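Local coordinates for protein serine protease (Arthrobacter nicotinovorans, PDB 3WY8) that probably cleaves peptide bonds as a secreted, trypsin-like serine protease, this chain being its catalytic domain, at residues V188-Y193 against Y201-G206. Sequence-based numbering, arbitrary orientation.
Sequences VNSYGY and YGPYWG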
ATOM      1  N   VAL A 188       1.644   5.468   0.941  1.00 14.86           N
ATOM      2  CA  VAL A 188       1.328   4.156   1.515  1.00 15.21           C
ATOM      3  C   VAL A 188       1.878   4.069   2.934  1.00 15.48           C
ATOM      4  O   VAL A 188       2.814   4.781   3.283  1.00 15.49           O
ATOM      5  CB  VAL A 188       1.924   2.980   0.690  1.00 15.14           C
ATOM      6  CG1 VAL A 188       1.269   2.887  -0.681  1.00 15.18           C
ATOM      7  CG2 VAL A 188       3.445   3.108   0.560  1.00 15.11           C
ATOM      8  N   ASN A 189       1.293   3.198   3.754  1.00 15.55           N
ATOM      9  CA  ASN A 189       1.882   2.863   5.050  1.00 15.41           C
ATOM     10  C   ASN A 189       3.246   2.193   4.868  1.00 15.79           C
ATOM     11  O   ASN A 189       3.354   1.175   4.181  1.00 15.82           O
ATOM     12  CB  ASN A 189       0.955   1.928   5.831  1.00 15.65           C
ATOM     13  CG  ASN A 189      -0.399   2.546   6.113  1.00 15.25           C
ATOM     14  OD1 ASN A 189      -0.502   3.731   6.432  1.00 16.84           O
ATOM     15  ND2 ASN A 189      -1.450   1.736   6.011  1.00 15.15           N
ATOM     16  N   SER A 190       4.285   2.764   5.475  1.00 15.90           N
ATOM     17  CA  SER A 190       5.645   2.247   5.285  1.00 16.39           C
ATOM     18  C   SER A 190       6.336   1.788   6.568  1.00 16.69           C
ATOM     19  O   SER A 190       6.817   0.653   6.650  1.00 16.97           O
ATOM     20  CB  SER A 190       6.515   3.279   4.554  1.00 16.47           C
ATOM     21  OG  SER A 190       7.877   2.872   4.541  1.00 17.02           O
ATOM     22  N   TYR A 191       6.405   2.666   7.562  1.00 17.25           N
ATOM     23  CA  TYR A 191       7.079   2.319   8.804  1.00 17.89           C
ATOM     24  C   TYR A 191       6.548   3.064  10.017  1.00 18.49           C
ATOM     25  O   TYR A 191       5.899   4.106   9.898  1.00 18.52           O
ATOM     26  CB  TYR A 191       8.606   2.518   8.686  1.00 17.48           C
ATOM     27  CG  TYR A 191       9.071   3.964   8.617  1.00 17.42           C
ATOM     28  CD1 TYR A 191       9.381   4.678   9.778  1.00 17.13           C
ATOM     29  CD2 TYR A 191       9.220   4.608   7.388  1.00 17.83           C
ATOM     30  CE1 TYR A 191       9.816   6.007   9.715  1.00 17.03           C
ATOM     31  CE2 TYR A 191       9.659   5.932   7.314  1.00 17.24           C
ATOM     32  CZ  TYR A 191       9.951   6.621   8.478  1.00 16.92           C
ATOM     33  OH  TYR A 191      10.377   7.925   8.414  1.00 18.08           O
ATOM     34  N   GLY A 192       6.846   2.504  11.184  1.00 19.59           N
ATOM     35  CA  GLY A 192       6.653   3.190  12.451  1.00 20.70           C
ATOM     36  C   GLY A 192       7.873   2.942  13.314  1.00 21.73           C
ATOM     37  O   GLY A 192       8.731   2.125  12.973  1.00 22.09           O
ATOM     38  N   TYR A 193       7.955   3.654  14.430  1.00 22.37           N
ATOM     39  CA  TYR A 193       9.035   3.454  15.388  1.00 23.15           C
ATOM     40  C   TYR A 193       8.627   2.497  16.502  1.00 23.78           C
ATOM     41  O   TYR A 193       8.064   2.906  17.519  1.00 24.44           O
ATOM     42  CB  TYR A 193       9.498   4.802  15.931  1.00 23.21           C
ATOM     43  CG  TYR A 193      10.282   5.574  14.905  1.00 22.49           C
ATOM     44  CD1 TYR A 193      11.586   5.198  14.580  1.00 22.57           C
ATOM     45  CD2 TYR A 193       9.720   6.658  14.235  1.00 22.54           C
ATOM     46  CE1 TYR A 193      12.312   5.883  13.629  1.00 22.24           C
ATOM     47  CE2 TYR A 193      10.443   7.357  13.280  1.00 22.30           C
ATOM     48  CZ  TYR A 193      11.737   6.960  12.980  1.00 22.75           C
ATOM     49  OH  TYR A 193      12.467   7.638  12.040  1.00 22.85           O
ATOM     50  N   TYR A 201       4.379   6.324   9.272  1.00 16.96           N
ATOM     51  CA  TYR A 201       5.078   7.086   8.241  1.00 17.27           C
ATOM     52  C   TYR A 201       4.874   6.496   6.857  1.00 17.24           C
ATOM     53  O   TYR A 201       4.822   5.275   6.690  1.00 17.34           O
ATOM     54  CB  TYR A 201       6.569   7.188   8.557  1.00 17.13           C
ATOM     55  CG  TYR A 201       6.827   8.100   9.719  1.00 17.88           C
ATOM     56  CD1 TYR A 201       6.958   9.474   9.523  1.00 18.41           C
ATOM     57  CD2 TYR A 201       6.902   7.601  11.018  1.00 18.43           C
ATOM     58  CE1 TYR A 201       7.161  10.330  10.593  1.00 19.99           C
ATOM     59  CE2 TYR A 201       7.120   8.453  12.099  1.00 19.37           C
ATOM     60  CZ  TYR A 201       7.245   9.815  11.872  1.00 20.15           C
ATOM     61  OH  TYR A 201       7.456  10.676  12.926  1.00 22.09           O
ATOM     62  N   GLY A 202       4.747   7.390   5.878  1.00 17.08           N
ATOM     63  CA  GLY A 202       4.630   7.021   4.473  1.00 17.03           C
ATOM     64  C   GLY A 202       5.540   7.879   3.616  1.00 16.75           C
ATOM     65  O   GLY A 202       5.754   9.058   3.925  1.00 17.27           O
ATOM     66  N   PRO A 203       6.077   7.307   2.525  1.00 16.80           N
ATOM     67  CA  PRO A 203       7.007   8.060   1.683  1.00 16.60           C
ATOM     68  C   PRO A 203       6.330   9.161   0.867  1.00 16.60           C
ATOM     69  O   PRO A 203       5.133   9.081   0.558  1.00 16.56           O
ATOM     70  CB  PRO A 203       7.564   6.993   0.737  1.00 16.38           C
ATOM     71  CG  PRO A 203       6.483   5.986   0.650  1.00 17.04           C
ATOM     72  CD  PRO A 203       5.888   5.933   2.030  1.00 16.68           C
ATOM     73  N   TYR A 204       7.108  10.182   0.527  1.00 16.64           N
ATOM     74  CA  TYR A 204       6.634  11.235  -0.348  1.00 16.65           C
ATOM     75  C   TYR A 204       6.491  10.685  -1.764  1.00 17.03           C
ATOM     76  O   TYR A 204       7.422  10.082  -2.301  1.00 17.48           O
ATOM     77  CB  TYR A 204       7.603  12.419  -0.342  1.00 16.53           C
ATOM     78  CG  TYR A 204       7.157  13.519  -1.269  1.00 16.32           C
ATOM     79  CD1 TYR A 204       6.130  14.386  -0.900  1.00 16.44           C
ATOM     80  CD2 TYR A 204       7.739  13.674  -2.529  1.00 16.21           C
ATOM     81  CE1 TYR A 204       5.697  15.389  -1.755  1.00 17.09           C
ATOM     82  CE2 TYR A 204       7.317  14.678  -3.393  1.00 16.94           C
ATOM     83  CZ  TYR A 204       6.298  15.530  -2.998  1.00 16.95           C
ATOM     84  OH  TYR A 204       5.882  16.526  -3.849  1.00 18.44           O
ATOM     85  N   TRP A 205       5.319  10.879  -2.359  1.00 17.29           N
ATOM     86  CA  TRP A 205       5.089  10.412  -3.720  1.00 17.12           C
ATOM     87  C   TRP A 205       5.577  11.440  -4.736  1.00 17.50           C
ATOM     88  O   TRP A 205       4.838  12.338  -5.152  1.00 17.20           O
ATOM     89  CB  TRP A 205       3.623  10.022  -3.924  1.00 17.14           C
ATOM     90  CG  TRP A 205       3.361   8.580  -3.570  1.00 16.20           C
ATOM     91  CD1 TRP A 205       4.114   7.782  -2.748  1.00 15.77           C
ATOM     92  CD2 TRP A 205       2.277   7.772  -4.029  1.00 16.60           C
ATOM     93  NE1 TRP A 205       3.566   6.528  -2.676  1.00 15.77           N
ATOM     94  CE2 TRP A 205       2.433   6.494  -3.449  1.00 16.37           C
ATOM     95  CE3 TRP A 205       1.182   8.003  -4.873  1.00 16.83           C
ATOM     96  CZ2 TRP A 205       1.536   5.446  -3.691  1.00 16.53           C
ATOM     97  CZ3 TRP A 205       0.291   6.958  -5.115  1.00 16.93           C
ATOM     98  CH2 TRP A 205       0.475   5.698  -4.528  1.00 17.05           C
ATOM     99  N   GLY A 206       6.847  11.292  -5.113  1.00 17.53           N
ATOM    100  CA  GLY A 206       7.504  12.223  -6.017  1.00 17.82           C
ATOM    101  C   GLY A 206       7.794  11.628  -7.377  1.00 18.15           C
ATOM    102  O   GLY A 206       7.145  10.679  -7.798  1.00 17.75           O
TER
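Tyr201 lays its CB over the middle of the Tyr191 ring, a CH-pi contact with CB 3.5 Å from the ring centroid. Beyond that carbon the two phenol rings run nearly parallel, planes at 12°, yet slid so far apart that they barely overlap; Tyr191 CE1 meets Tyr201 CD2. The Tyr191 ring gets there because CG sits between the backbone N and the carbonyl carbon (chi1 71°), and its OH is tied to Asp151 and Thr159. An alanine in place of Tyr191 would probably leave the CB of Tyr201 without the ring that covers it and deprive Asp151 of one hydroxyl partner. Backbone bonds clamp this dense part: Tyr201 N gives a bond of 2.8 Å to Tyr191 O, while Tyr201 O accepts twice, from Ser190 N at 2.8 Å and from Tyr191 N at 3.2 Å. Two residues thus face one, a classic beta bulge. Ser190 CB packs on Pro203 CD at 3.7 Å, and its OG, anti to the backbone N, bonds Asp92, which with His43 and Ser171 has the geometry of a charge relay, consistent with a trypsin-like active site. Farther into the core the two methyls of Val188 divide, CG2 to Pro203 CD and CG1 to Trp205 CZ2, each 4.0 Å away. Contact thins toward solvent, where the edge of the exposed Tyr193 ring reaches Tyr201 obliquely, CE2 to CE2 at 3.7 Å. The contact joins the loop leaving strand 185-188 to the end of strand 199-202, both in the second beta domain of the chymotrypsin-like fold; strand 199-202 pairs on with strand 160-163 and leads through Gly206, the N-cap, into the C-terminal helix 207-218.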